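Hypothetical protein (Mesorhizobium loti, PDB 2O2X) removes the phosphate group at C-7 of D-glycero-beta-D-manno-heptose 1,7-bisphosphate to give the 1-phosphate, with magnesium as cofactor. Local coordinates at residues Asp39-Val44 and Trp179-Glu184; Arg156-Gly161 and Leu206-Thr211. One frame throughout, in Å; residues are numbered along the deposited sequence.

Interaction 1. Residues Asp39-Val44 and Trp179-Glu184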
ATOM      1  N   ASP A  39       3.007   0.663   7.079  1.00  7.91           N
ATOM      2  CA  ASP A  39       3.514   1.277   8.299  1.00 10.32           C
ATOM      3  C   ASP A  39       3.498   2.795   8.166  1.00  9.30           C
ATOM      4  O   ASP A  39       4.211   3.352   7.317  1.00 11.01           O
ATOM      5  CB  ASP A  39       4.933   0.781   8.575  1.00 10.38           C
ATOM      6  CG  ASP A  39       5.010  -0.733   8.754  1.00 12.51           C
ATOM      7  OD1 ASP A  39       4.293  -1.275   9.604  1.00 12.81           O
ATOM      8  OD2 ASP A  39       5.845  -1.353   8.061  1.00 15.01           O
ATOM      9  N   GLY A  40       2.737   3.461   9.033  1.00 10.05           N
ATOM     10  CA  GLY A  40       2.520   4.902   8.941  1.00 10.07           C
ATOM     11  C   GLY A  40       1.242   5.331   8.234  1.00  9.93           C
ATOM     12  O   GLY A  40       0.873   6.524   8.230  1.00 10.03           O
ATOM     13  N   THR A  41       0.508   4.367   7.673  1.00  9.33           N
ATOM     14  CA  THR A  41      -0.680   4.640   6.876  1.00  8.64           C
ATOM     15  C   THR A  41      -1.843   3.816   7.413  1.00  9.34           C
ATOM     16  O   THR A  41      -2.791   4.377   7.975  1.00  8.84           O
ATOM     17  CB  THR A  41      -0.409   4.400   5.369  1.00  9.05           C
ATOM     18  OG1 THR A  41       0.576   5.328   4.921  1.00 11.62           O
ATOM     19  CG2 THR A  41      -1.651   4.593   4.518  1.00  8.91           C
ATOM     20  N   ILE A  42      -1.751   2.486   7.330  1.00  8.08           N
ATOM     21  CA  ILE A  42      -2.722   1.587   7.897  1.00  7.72           C
ATOM     22  C   ILE A  42      -2.475   1.343   9.364  1.00 10.07           C
ATOM     23  O   ILE A  42      -3.431   1.347  10.143  1.00  9.31           O
ATOM     24  CB  ILE A  42      -2.715   0.246   7.116  1.00  8.34           C
ATOM     25  CG1 ILE A  42      -3.122   0.478   5.672  1.00  8.70           C
ATOM     26  CG2 ILE A  42      -3.640  -0.781   7.799  1.00 11.40           C
ATOM     27  CD1 ILE A  42      -2.951  -0.767   4.807  1.00  8.58           C
ATOM     28  N   ASN A  43      -1.231   1.111   9.730  1.00  9.80           N
ATOM     29  CA  ASN A  43      -0.882   0.925  11.138  1.00  9.50           C
ATOM     30  C   ASN A  43       0.102   1.977  11.578  1.00 10.12           C
ATOM     31  O   ASN A  43       0.760   2.642  10.763  1.00  9.37           O
ATOM     32  CB  ASN A  43      -0.351  -0.497  11.417  1.00  9.29           C
ATOM     33  CG  ASN A  43       0.899  -0.836  10.641  1.00 11.23           C
ATOM     34  OD1 ASN A  43       0.807  -1.344   9.540  1.00 13.49           O
ATOM     35  ND2 ASN A  43       2.068  -0.559  11.208  1.00 13.67           N
ATOM     36  N   VAL A  44       0.176   2.184  12.880  1.00  9.23           N
ATOM     37  CA  VAL A  44       1.080   3.152  13.425  1.00 11.00           C
ATOM     38  C   VAL A  44       2.520   2.746  13.102  1.00 11.14           C
ATOM     39  O   VAL A  44       2.901   1.571  13.240  1.00 11.24           O
ATOM     40  CB  VAL A  44       0.876   3.288  14.948  1.00 11.47           C
ATOM     41  CG1 VAL A  44       1.920   4.232  15.552  1.00 15.40           C
ATOM     42  CG2 VAL A  44      -0.522   3.785  15.259  1.00 13.38           C
ATOM     43  N   TRP A 179      -2.211  10.844  -2.008  1.00  9.07           N
ATOM     44  CA  TRP A 179      -2.455  11.568  -0.756  1.00 10.19           C
ATOM     45  C   TRP A 179      -1.315  11.286   0.182  1.00  8.51           C
ATOM     46  O   TRP A 179      -0.950  10.119   0.427  1.00  8.90           O
ATOM     47  CB  TRP A 179      -3.808  11.149  -0.145  1.00  9.69           C
ATOM     48  CG  TRP A 179      -4.942  11.980  -0.619  1.00  8.29           C
ATOM     49  CD1 TRP A 179      -5.506  13.047   0.038  1.00  8.60           C
ATOM     50  CD2 TRP A 179      -5.602  11.897  -1.881  1.00 10.34           C
ATOM     51  NE1 TRP A 179      -6.494  13.599  -0.723  1.00 12.46           N
ATOM     52  CE2 TRP A 179      -6.569  12.924  -1.907  1.00 12.33           C
ATOM     53  CE3 TRP A 179      -5.477  11.043  -3.002  1.00 13.19           C
ATOM     54  CZ2 TRP A 179      -7.426  13.133  -3.012  1.00 12.80           C
ATOM     55  CZ3 TRP A 179      -6.323  11.267  -4.105  1.00 14.48           C
ATOM     56  CH2 TRP A 179      -7.278  12.304  -4.079  1.00 12.32           C
ATOM     57  N   LEU A 180      -0.712  12.344   0.690  1.00  8.38           N
ATOM     58  CA  LEU A 180       0.413  12.210   1.587  1.00  7.51           C
ATOM     59  C   LEU A 180      -0.018  12.450   3.016  1.00  7.02           C
ATOM     60  O   LEU A 180      -0.316  13.574   3.448  1.00  8.63           O
ATOM     61  CB  LEU A 180       1.527  13.161   1.159  1.00  9.56           C
ATOM     62  CG  LEU A 180       2.835  13.154   1.938  1.00  8.80           C
ATOM     63  CD1 LEU A 180       3.520  11.813   1.829  1.00  9.99           C
ATOM     64  CD2 LEU A 180       3.767  14.227   1.382  1.00 10.86           C
ATOM     65  N   VAL A 181      -0.065  11.361   3.759  1.00  7.29           N
ATOM     66  CA  VAL A 181      -0.401  11.415   5.189  1.00  8.82           C
ATOM     67  C   VAL A 181       0.508  12.391   5.907  1.00  8.85           C
ATOM     68  O   VAL A 181       1.718  12.256   5.823  1.00 10.30           O
ATOM     69  CB  VAL A 181      -0.250  10.013   5.803  1.00  8.67           C
ATOM     70  CG1 VAL A 181      -0.379  10.052   7.339  1.00  8.99           C
ATOM     71  CG2 VAL A 181      -1.285   9.075   5.200  1.00 12.24           C
ATOM     72  N   ASP A 182      -0.101  13.372   6.590  1.00  9.71           N
ATOM     73  CA  ASP A 182       0.590  14.397   7.356  1.00 11.77           C
ATOM     74  C   ASP A 182       1.468  15.294   6.494  1.00 13.88           C
ATOM     75  O   ASP A 182       2.339  15.973   7.014  1.00 16.45           O
ATOM     76  CB  ASP A 182       1.405  13.773   8.502  1.00 13.24           C
ATOM     77  CG  ASP A 182       0.543  13.039   9.507  1.00 17.21           C
ATOM     78  OD1 ASP A 182      -0.638  13.388   9.677  1.00 18.85           O
ATOM     79  OD2 ASP A 182       1.072  12.072  10.112  1.00 23.91           O
ATOM     80  N   GLY A 183       1.243  15.309   5.189  1.00 10.13           N
ATOM     81  CA  GLY A 183       2.115  16.031   4.282  1.00 10.28           C
ATOM     82  C   GLY A 183       1.458  17.229   3.614  1.00 11.04           C
ATOM     83  O   GLY A 183       0.228  17.439   3.685  1.00 12.05           O
ATOM     84  N   GLU A 184       2.290  17.992   2.892  1.00 11.34           N
ATOM     85  CA  GLU A 184       1.871  19.176   2.160  1.00 11.97           C
ATOM     86  C   GLU A 184       1.484  18.872   0.720  1.00 12.33           C
ATOM     87  O   GLU A 184       1.991  17.924   0.104  1.00 12.20           O
ATOM     88  CB  GLU A 184       3.004  20.227   2.144  1.00 11.45           C
ATOM     89  CG  GLU A 184       3.334  20.758   3.507  1.00 14.86           C
ATOM     90  CD  GLU A 184       4.367  21.884   3.481  1.00 19.13           C
ATOM     91  OE1 GLU A 184       5.335  21.791   2.702  1.00 16.32           O
ATOM     92  OE2 GLU A 184       4.235  22.831   4.292  1.00 25.75           O
TER
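V181, the last residue of strand 177-181, presents its two methyl groups to the backbone of G40 and the hydroxyl of T41. W179 and L180 bring the strand to this point, W179 turning its indole to helix 199-211. At V181 the branches divide the work: CG1, anti to the backbone N (chi1 171°), lies 3.8 Å from G40 O, while CG2 comes no nearer than 4.2 Å to T41 OG1. The first is an ordinary van der Waals contact, the second a longer one; the residues involved are buried. D182 follows with a positive phi, and a bond of 2.9 Å from G183 N to L180 O closes a type II turn that takes the chain away from the contact. The facing loop is folded by its own bonds. G40 N donates to N43 O at 2.8 Å, and the amide N43 ND2 gives a nearly straight 2.8 Å bond to the anti lone pair of D39 OD1; the second carboxylate oxygen, OD2, is bonded to Q81 NE2. V181 also touches D162, and T41 stands beside D37; with D39, these aspartates are, by similarity, magnesium ligands. D37-T41 spells DRDGT, the DxDGT signature motif of haloacid dehalogenase (HAD) phosphatases, just after strand 34-36.

Interaction 2. Residues Arg156-Gly161 and Leu206-Thr211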
ATOM      1  N   ARG A 156      -5.815   5.680 -13.518  1.00 11.19           N
ATOM      2  CA  ARG A 156      -6.909   6.166 -12.680  1.00 12.43           C
ATOM      3  C   ARG A 156      -6.779   5.757 -11.202  1.00 11.42           C
ATOM      4  O   ARG A 156      -7.628   6.115 -10.401  1.00 11.28           O
ATOM      5  CB  ARG A 156      -8.252   5.697 -13.236  1.00 14.52           C
ATOM      6  CG  ARG A 156      -8.523   6.197 -14.663  1.00 19.27           C
ATOM      7  CD  ARG A 156      -9.920   5.816 -15.139  1.00 21.77           C
ATOM      8  NE  ARG A 156     -10.963   6.437 -14.329  1.00 31.84           N
ATOM      9  CZ  ARG A 156     -11.992   5.802 -13.753  1.00 39.89           C
ATOM     10  NH1 ARG A 156     -12.168   4.478 -13.876  1.00 39.75           N
ATOM     11  NH2 ARG A 156     -12.873   6.508 -13.046  1.00 44.22           N
ATOM     12  N   SER A 157      -5.738   4.996 -10.849  1.00 11.18           N
ATOM     13  CA  SER A 157      -5.544   4.531  -9.469  1.00 10.45           C
ATOM     14  C   SER A 157      -5.069   5.646  -8.568  1.00  8.26           C
ATOM     15  O   SER A 157      -4.616   6.704  -9.027  1.00 10.25           O
ATOM     16  CB  SER A 157      -4.544   3.361  -9.468  1.00  9.98           C
ATOM     17  OG  SER A 157      -5.106   2.241 -10.158  1.00  9.45           O
ATOM     18  N   LEU A 158      -5.205   5.410  -7.260  1.00  7.41           N
ATOM     19  CA  LEU A 158      -4.777   6.362  -6.251  1.00  8.81           C
ATOM     20  C   LEU A 158      -3.808   5.666  -5.316  1.00  8.60           C
ATOM     21  O   LEU A 158      -3.843   4.452  -5.179  1.00  9.29           O
ATOM     22  CB  LEU A 158      -6.002   6.796  -5.444  1.00 10.89           C
ATOM     23  CG  LEU A 158      -7.203   7.317  -6.257  1.00  9.74           C
ATOM     24  CD1 LEU A 158      -8.340   7.635  -5.285  1.00 13.94           C
ATOM     25  CD2 LEU A 158      -6.838   8.545  -7.070  1.00 13.84           C
ATOM     26  N   ILE A 159      -2.932   6.449  -4.691  1.00  8.09           N
ATOM     27  CA  ILE A 159      -2.014   5.925  -3.687  1.00  6.42           C
ATOM     28  C   ILE A 159      -2.057   6.834  -2.465  1.00  6.90           C
ATOM     29  O   ILE A 159      -2.201   8.063  -2.600  1.00  8.75           O
ATOM     30  CB  ILE A 159      -0.568   5.756  -4.190  1.00  7.06           C
ATOM     31  CG1 ILE A 159       0.301   5.028  -3.127  1.00  9.23           C
ATOM     32  CG2 ILE A 159       0.040   7.088  -4.676  1.00  9.13           C
ATOM     33  CD1 ILE A 159       1.545   4.350  -3.667  1.00  8.88           C
ATOM     34  N   VAL A 160      -1.962   6.229  -1.280  1.00  6.80           N
ATOM     35  CA  VAL A 160      -1.900   6.934  -0.003  1.00  7.56           C
ATOM     36  C   VAL A 160      -0.714   6.376   0.777  1.00  7.91           C
ATOM     37  O   VAL A 160      -0.547   5.158   0.881  1.00  8.37           O
ATOM     38  CB  VAL A 160      -3.181   6.734   0.788  1.00  7.37           C
ATOM     39  CG1 VAL A 160      -3.123   7.595   2.047  1.00  8.84           C
ATOM     40  CG2 VAL A 160      -4.399   7.017  -0.079  1.00  9.15           C
ATOM     41  N   GLY A 161       0.126   7.246   1.309  1.00  7.32           N
ATOM     42  CA  GLY A 161       1.213   6.855   2.188  1.00  7.00           C
ATOM     43  C   GLY A 161       1.759   8.030   2.960  1.00  7.94           C
ATOM     44  O   GLY A 161       1.359   9.169   2.667  1.00  8.81           O
ATOM     45  N   LEU A 206     -11.855  10.495   0.023  1.00  9.60           N
ATOM     46  CA  LEU A 206     -13.055   9.675  -0.088  1.00  9.95           C
ATOM     47  C   LEU A 206     -13.837  10.043  -1.343  1.00 12.26           C
ATOM     48  O   LEU A 206     -14.329   9.151  -2.027  1.00 12.33           O
ATOM     49  CB  LEU A 206     -13.948   9.727   1.166  1.00 11.28           C
ATOM     50  CG  LEU A 206     -13.270   9.317   2.478  1.00 10.15           C
ATOM     51  CD1 LEU A 206     -14.316   9.098   3.549  1.00 11.69           C
ATOM     52  CD2 LEU A 206     -12.423   8.056   2.332  1.00  9.71           C
ATOM     53  N   ALA A 207     -13.938  11.331  -1.659  1.00 11.18           N
ATOM     54  CA  ALA A 207     -14.630  11.731  -2.882  1.00 13.61           C
ATOM     55  C   ALA A 207     -13.937  11.146  -4.097  1.00 12.84           C
ATOM     56  O   ALA A 207     -14.580  10.665  -5.051  1.00 13.44           O
ATOM     57  CB  ALA A 207     -14.697  13.236  -2.988  1.00 13.93           C
ATOM     58  N   ALA A 208     -12.609  11.155  -4.081  1.00 11.14           N
ATOM     59  CA  ALA A 208     -11.832  10.623  -5.209  1.00 10.39           C
ATOM     60  C   ALA A 208     -12.042   9.104  -5.392  1.00 12.35           C
ATOM     61  O   ALA A 208     -12.139   8.623  -6.523  1.00 14.88           O
ATOM     62  CB  ALA A 208     -10.377  10.959  -5.018  1.00 10.70           C
ATOM     63  N   ILE A 209     -12.138   8.370  -4.287  1.00 11.84           N
ATOM     64  CA  ILE A 209     -12.382   6.922  -4.322  1.00 12.27           C
ATOM     65  C   ILE A 209     -13.797   6.662  -4.830  1.00 15.26           C
ATOM     66  O   ILE A 209     -13.998   5.813  -5.697  1.00 15.98           O
ATOM     67  CB  ILE A 209     -12.220   6.296  -2.934  1.00 11.28           C
ATOM     68  CG1 ILE A 209     -10.765   6.380  -2.485  1.00 10.67           C
ATOM     69  CG2 ILE A 209     -12.672   4.838  -2.951  1.00 11.83           C
ATOM     70  CD1 ILE A 209     -10.537   6.104  -1.024  1.00 12.48           C
ATOM     71  N   GLU A 210     -14.766   7.414  -4.309  1.00 15.30           N
ATOM     72  CA  GLU A 210     -16.176   7.234  -4.691  1.00 18.32           C
ATOM     73  C   GLU A 210     -16.410   7.444  -6.185  1.00 21.34           C
ATOM     74  O   GLU A 210     -17.206   6.718  -6.792  1.00 23.96           O
ATOM     75  CB  GLU A 210     -17.084   8.176  -3.891  1.00 17.90           C
ATOM     76  CG  GLU A 210     -17.256   7.842  -2.401  1.00 23.95           C
ATOM     77  CD  GLU A 210     -18.176   6.649  -2.129  1.00 34.36           C
ATOM     78  OE1 GLU A 210     -18.491   5.885  -3.069  1.00 40.11           O
ATOM     79  OE2 GLU A 210     -18.576   6.481  -0.950  1.00 34.56           O
ATOM     80  N   THR A 211     -15.713   8.402  -6.790  1.00 22.21           N
ATOM     81  CA  THR A 211     -15.882   8.633  -8.233  1.00 23.78           C
ATOM     82  C   THR A 211     -15.483   7.394  -9.035  1.00 25.19           C
ATOM     83  O   THR A 211     -16.024   7.143 -10.113  1.00 26.88           O
ATOM     84  CB  THR A 211     -15.086   9.838  -8.767  1.00 26.90           C
ATOM     85  OG1 THR A 211     -13.684   9.593  -8.645  1.00 32.89           O
ATOM     86  CG2 THR A 211     -15.442  11.093  -8.033  1.00 26.28           C
TER
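R156, in the loop leading to strand 158-161, reaches toward T211, and its guanidinium approaches the helix by its edge. T211 O lies near the plane of that group, but R156 NH2 stays 4.4 Å from it, too far for a hydrogen bond; any attraction between the charge and the carbonyl dipole is therefore probably weak. Next along the chain, S157 turns its hydroxyl away from the helix to D153 and A33. L158 then carries the contact, with its CA and that of I209 forming the nearest backbone pair at 7.9 Å. With chi2 at 177°, CD1 is anti to CA and forms the far end of the side chain, where it meets two residues of one helical turn. L158 CD1 lies 3.9 Å from A208 CB, a short side chain, consistent with the close approach of the leucine to the helix. On the adjoining residue it meets I209 CG1, also at 3.9 Å, the two longer side chains slanting past one another. W179 borders the same patch, touching both L158 and A208, while I209 continues to T67 on helix 62-71. V160 does not reach the helix and packs instead against V181 and against L34 and L36 of strand 34-36. On the helix, T211 OG1 donates to A208 O at 2.8 Å, a bond to the carbonyl three residues earlier. The central contact is thus apolar and undirected: shape and burial hold L158 to the helix, the hydroxyls of S157 and T211 are bonded away from the interface, and the charged R156 remains at the exposed margin.

Followed from the N terminus, the chain lays down the 39-44 loop, then 156-161, then 179-184, and finally 206-211. Interaction 1 therefore closes a long loop of 134 intervening residues and interaction 2 a shorter one of 44; the two cross, each holding one segment of the other inside its span. They meet in the sheet, where strands 158-161 and 177-181 are parallel neighbours: V181 N lies 2.8 Å from G161 O, a probable hydrogen bond. T41 OG1 packs against G161 CA, 3.2 Å away, and the indole of W179 reaches helix 199-211 from the same sheet. The motif loop, two strands and the C-terminal helix are thereby tied into one unit.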